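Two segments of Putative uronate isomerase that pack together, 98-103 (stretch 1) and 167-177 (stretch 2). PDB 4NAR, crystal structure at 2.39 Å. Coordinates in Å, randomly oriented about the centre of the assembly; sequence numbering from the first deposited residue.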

# COMPACT_ATOMS: atom_id res chain seq x y z
N ASN A 98 7.38 -7.26 -14.51
CA ASN A 98 6.73 -6.09 -13.94
C ASN A 98 5.24 -6.10 -14.32
O ASN A 98 4.84 -6.71 -15.33
CB ASN A 98 7.39 -4.79 -14.43
CG ASN A 98 8.62 -4.42 -13.62
OD1 ASN A 98 8.51 -3.92 -12.49
ND2 ASN A 98 9.80 -4.66 -14.18
N HIS A 99 4.44 -5.45 -13.48
CA HIS A 99 3.03 -5.21 -13.80
C HIS A 99 2.99 -4.00 -14.76
O HIS A 99 3.93 -3.20 -14.77
CB HIS A 99 2.23 -4.95 -12.52
CG HIS A 99 0.78 -4.64 -12.76
ND1 HIS A 99 0.02 -5.31 -13.69
CD2 HIS A 99 -0.05 -3.73 -12.17
CE1 HIS A 99 -1.22 -4.82 -13.68
NE2 HIS A 99 -1.28 -3.88 -12.76
N GLU A 100 1.94 -3.89 -15.57
CA GLU A 100 1.77 -2.75 -16.49
C GLU A 100 0.40 -2.11 -16.26
O GLU A 100 -0.51 -2.23 -17.09
CB GLU A 100 1.90 -3.20 -17.94
CG GLU A 100 3.18 -3.95 -18.24
CD GLU A 100 3.06 -4.78 -19.50
OE1 GLU A 100 3.25 -4.20 -20.61
OE2 GLU A 100 2.77 -6.01 -19.39
N PHE A 101 0.30 -1.43 -15.13
CA PHE A 101 -0.94 -0.87 -14.60
C PHE A 101 -1.67 -0.04 -15.65
O PHE A 101 -2.91 -0.06 -15.75
CB PHE A 101 -0.58 0.00 -13.39
CG PHE A 101 -1.75 0.48 -12.59
CD1 PHE A 101 -2.45 1.61 -12.97
CD2 PHE A 101 -2.13 -0.18 -11.43
CE1 PHE A 101 -3.54 2.07 -12.23
CE2 PHE A 101 -3.20 0.27 -10.68
CZ PHE A 101 -3.92 1.40 -11.08
N PHE A 102 -0.89 0.71 -16.43
CA PHE A 102 -1.46 1.71 -17.33
C PHE A 102 -1.55 1.19 -18.76
O PHE A 102 -1.84 1.96 -19.66
CB PHE A 102 -0.60 2.98 -17.33
CG PHE A 102 -0.48 3.63 -15.98
CD1 PHE A 102 -1.45 4.54 -15.54
CD2 PHE A 102 0.61 3.36 -15.15
CE1 PHE A 102 -1.33 5.15 -14.27
CE2 PHE A 102 0.74 3.96 -13.89
CZ PHE A 102 -0.24 4.85 -13.45
N ASN A 103 -1.26 -0.10 -18.96
CA ASN A 103 -1.27 -0.66 -20.30
C ASN A 103 -2.46 -1.60 -20.51
O ASN A 103 -2.47 -2.73 -20.01
CB ASN A 103 0.05 -1.37 -20.62
CG ASN A 103 0.20 -1.68 -22.11
OD1 ASN A 103 -0.79 -1.71 -22.87
ND2 ASN A 103 1.45 -1.94 -22.53
N ILE A 167 -5.80 -6.13 -5.85
CA ILE A 167 -6.26 -4.76 -6.11
C ILE A 167 -5.85 -3.89 -4.92
O ILE A 167 -6.33 -4.13 -3.81
CB ILE A 167 -7.79 -4.70 -6.24
CG1 ILE A 167 -8.28 -5.68 -7.31
CG2 ILE A 167 -8.24 -3.27 -6.57
CD1 ILE A 167 -9.77 -5.82 -7.35
N PRO A 168 -5.01 -2.86 -5.16
CA PRO A 168 -4.56 -2.35 -6.47
C PRO A 168 -3.36 -3.07 -7.10
O PRO A 168 -3.02 -2.75 -8.25
CB PRO A 168 -4.10 -0.92 -6.14
CG PRO A 168 -3.54 -1.04 -4.72
CD PRO A 168 -4.52 -2.01 -4.04
N GLY A 169 -2.75 -4.00 -6.37
CA GLY A 169 -1.47 -4.60 -6.75
C GLY A 169 -1.21 -4.89 -8.22
O GLY A 169 -0.17 -4.50 -8.78
N ILE A 170 -2.15 -5.59 -8.86
CA ILE A 170 -1.97 -5.98 -10.25
C ILE A 170 -3.23 -5.66 -11.05
O ILE A 170 -3.63 -6.39 -11.97
CB ILE A 170 -1.66 -7.48 -10.35
CG1 ILE A 170 -2.78 -8.28 -9.68
CG2 ILE A 170 -0.28 -7.79 -9.73
CD1 ILE A 170 -2.59 -9.76 -9.71
N ALA A 171 -3.84 -4.54 -10.69
CA ALA A 171 -5.10 -4.14 -11.30
C ALA A 171 -4.87 -2.93 -12.22
O ALA A 171 -3.80 -2.79 -12.87
CB ALA A 171 -6.13 -3.82 -10.21
N SER A 172 -5.86 -2.05 -12.27
CA SER A 172 -5.76 -0.88 -13.11
C SER A 172 -6.67 0.25 -12.64
O SER A 172 -7.34 0.15 -11.60
CB SER A 172 -6.04 -1.24 -14.57
OG SER A 172 -7.22 -2.01 -14.70
N THR A 173 -6.70 1.28 -13.46
CA THR A 173 -7.17 2.60 -13.09
C THR A 173 -8.59 2.70 -12.53
O THR A 173 -8.79 3.31 -11.48
CB THR A 173 -7.05 3.54 -14.30
OG1 THR A 173 -5.67 3.68 -14.60
CG2 THR A 173 -7.64 4.90 -14.00
N GLU A 174 -9.55 2.12 -13.23
CA GLU A 174 -10.95 2.37 -12.89
C GLU A 174 -11.29 1.88 -11.50
O GLU A 174 -11.79 2.66 -10.67
CB GLU A 174 -11.92 1.76 -13.92
CG GLU A 174 -11.64 2.16 -15.35
CD GLU A 174 -10.71 1.17 -16.04
OE1 GLU A 174 -9.74 0.67 -15.39
OE2 GLU A 174 -10.95 0.88 -17.24
N VAL A 175 -11.03 0.60 -11.22
CA VAL A 175 -11.40 0.05 -9.93
C VAL A 175 -10.57 0.67 -8.79
O VAL A 175 -11.08 0.87 -7.67
CB VAL A 175 -11.32 -1.51 -9.92
CG1 VAL A 175 -9.86 -1.98 -10.20
CG2 VAL A 175 -11.88 -2.09 -8.62
N VAL A 176 -9.32 1.00 -9.08
CA VAL A 176 -8.43 1.57 -8.07
C VAL A 176 -8.82 3.03 -7.73
O VAL A 176 -8.80 3.43 -6.55
CB VAL A 176 -6.95 1.44 -8.51
CG1 VAL A 176 -6.01 2.26 -7.60
CG2 VAL A 176 -6.53 -0.07 -8.55
N ASP A 177 -9.20 3.80 -8.74
CA ASP A 177 -9.72 5.15 -8.52
C ASP A 177 -10.93 5.09 -7.58
O ASP A 177 -11.04 5.89 -6.63
CB ASP A 177 -10.14 5.81 -9.84
CG ASP A 177 -8.95 6.38 -10.63
OD1 ASP A 177 -7.78 5.98 -10.38
OD2 ASP A 177 -9.20 7.24 -11.51
O HOH W 1 -5.15 1.53 -15.76

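What polar bond joins the two stretches directly? A single hydrogen bond does so: His99 NE2 donates to Ala171 O at 2.7 Å, with an angle of 152° at the hydrogen. The CA-to-CB bond of His99 points toward stretch 2, and the acceptor lies at the ring edge, near its plane, where an N-H group can reach it. The ring is held from its other nitrogen as well, since ND1 is hydrogen-bonded elsewhere in the structure. Ala171 needs no side chain for this bond; its CB points away while its carbonyl oxygen does the work.

How do the aromatic rings meet the backbone of stretch 2? Each of two rings takes a CH group on one face. Ile170 CA sits 3.5 Å from the centroid of the His99 ring, 19° off the normal, and Ser172 CA sits 3.7 Å from that of Phe101, 16° off. The two CH-pi contacts use every second residue in both stretches, His99 and Phe101 in one, Ile170 and Ser172 in the other. Ala171 lies between Ile170 and Ser172, and Ala171 O, the acceptor for His99, also comes within 3.4 Å of Phe101 CD2.

Where do apolar side chains touch? Phe101 CZ approaches Val176 CG2 at 3.9 Å. The CA-to-CB bond of Phe101 points sideways, but the ring end comes nearer to stretch 2, meeting the valine methyl at its edge. Phe101 has the largest area covered by the opposing stretch, 107 Å², whereas Phe102 barely takes part.

What does water add? One molecule bridges the stretches at the start of the helix. The water O donates to Phe101 O at 2.7 Å and accepts from Thr173 N at 2.8 Å, linking two backbone groups that do not bond directly. Thr173 OG1 is also hydrogen-bonded to the water O, at 2.5 Å, so backbone and side chain of one residue share it.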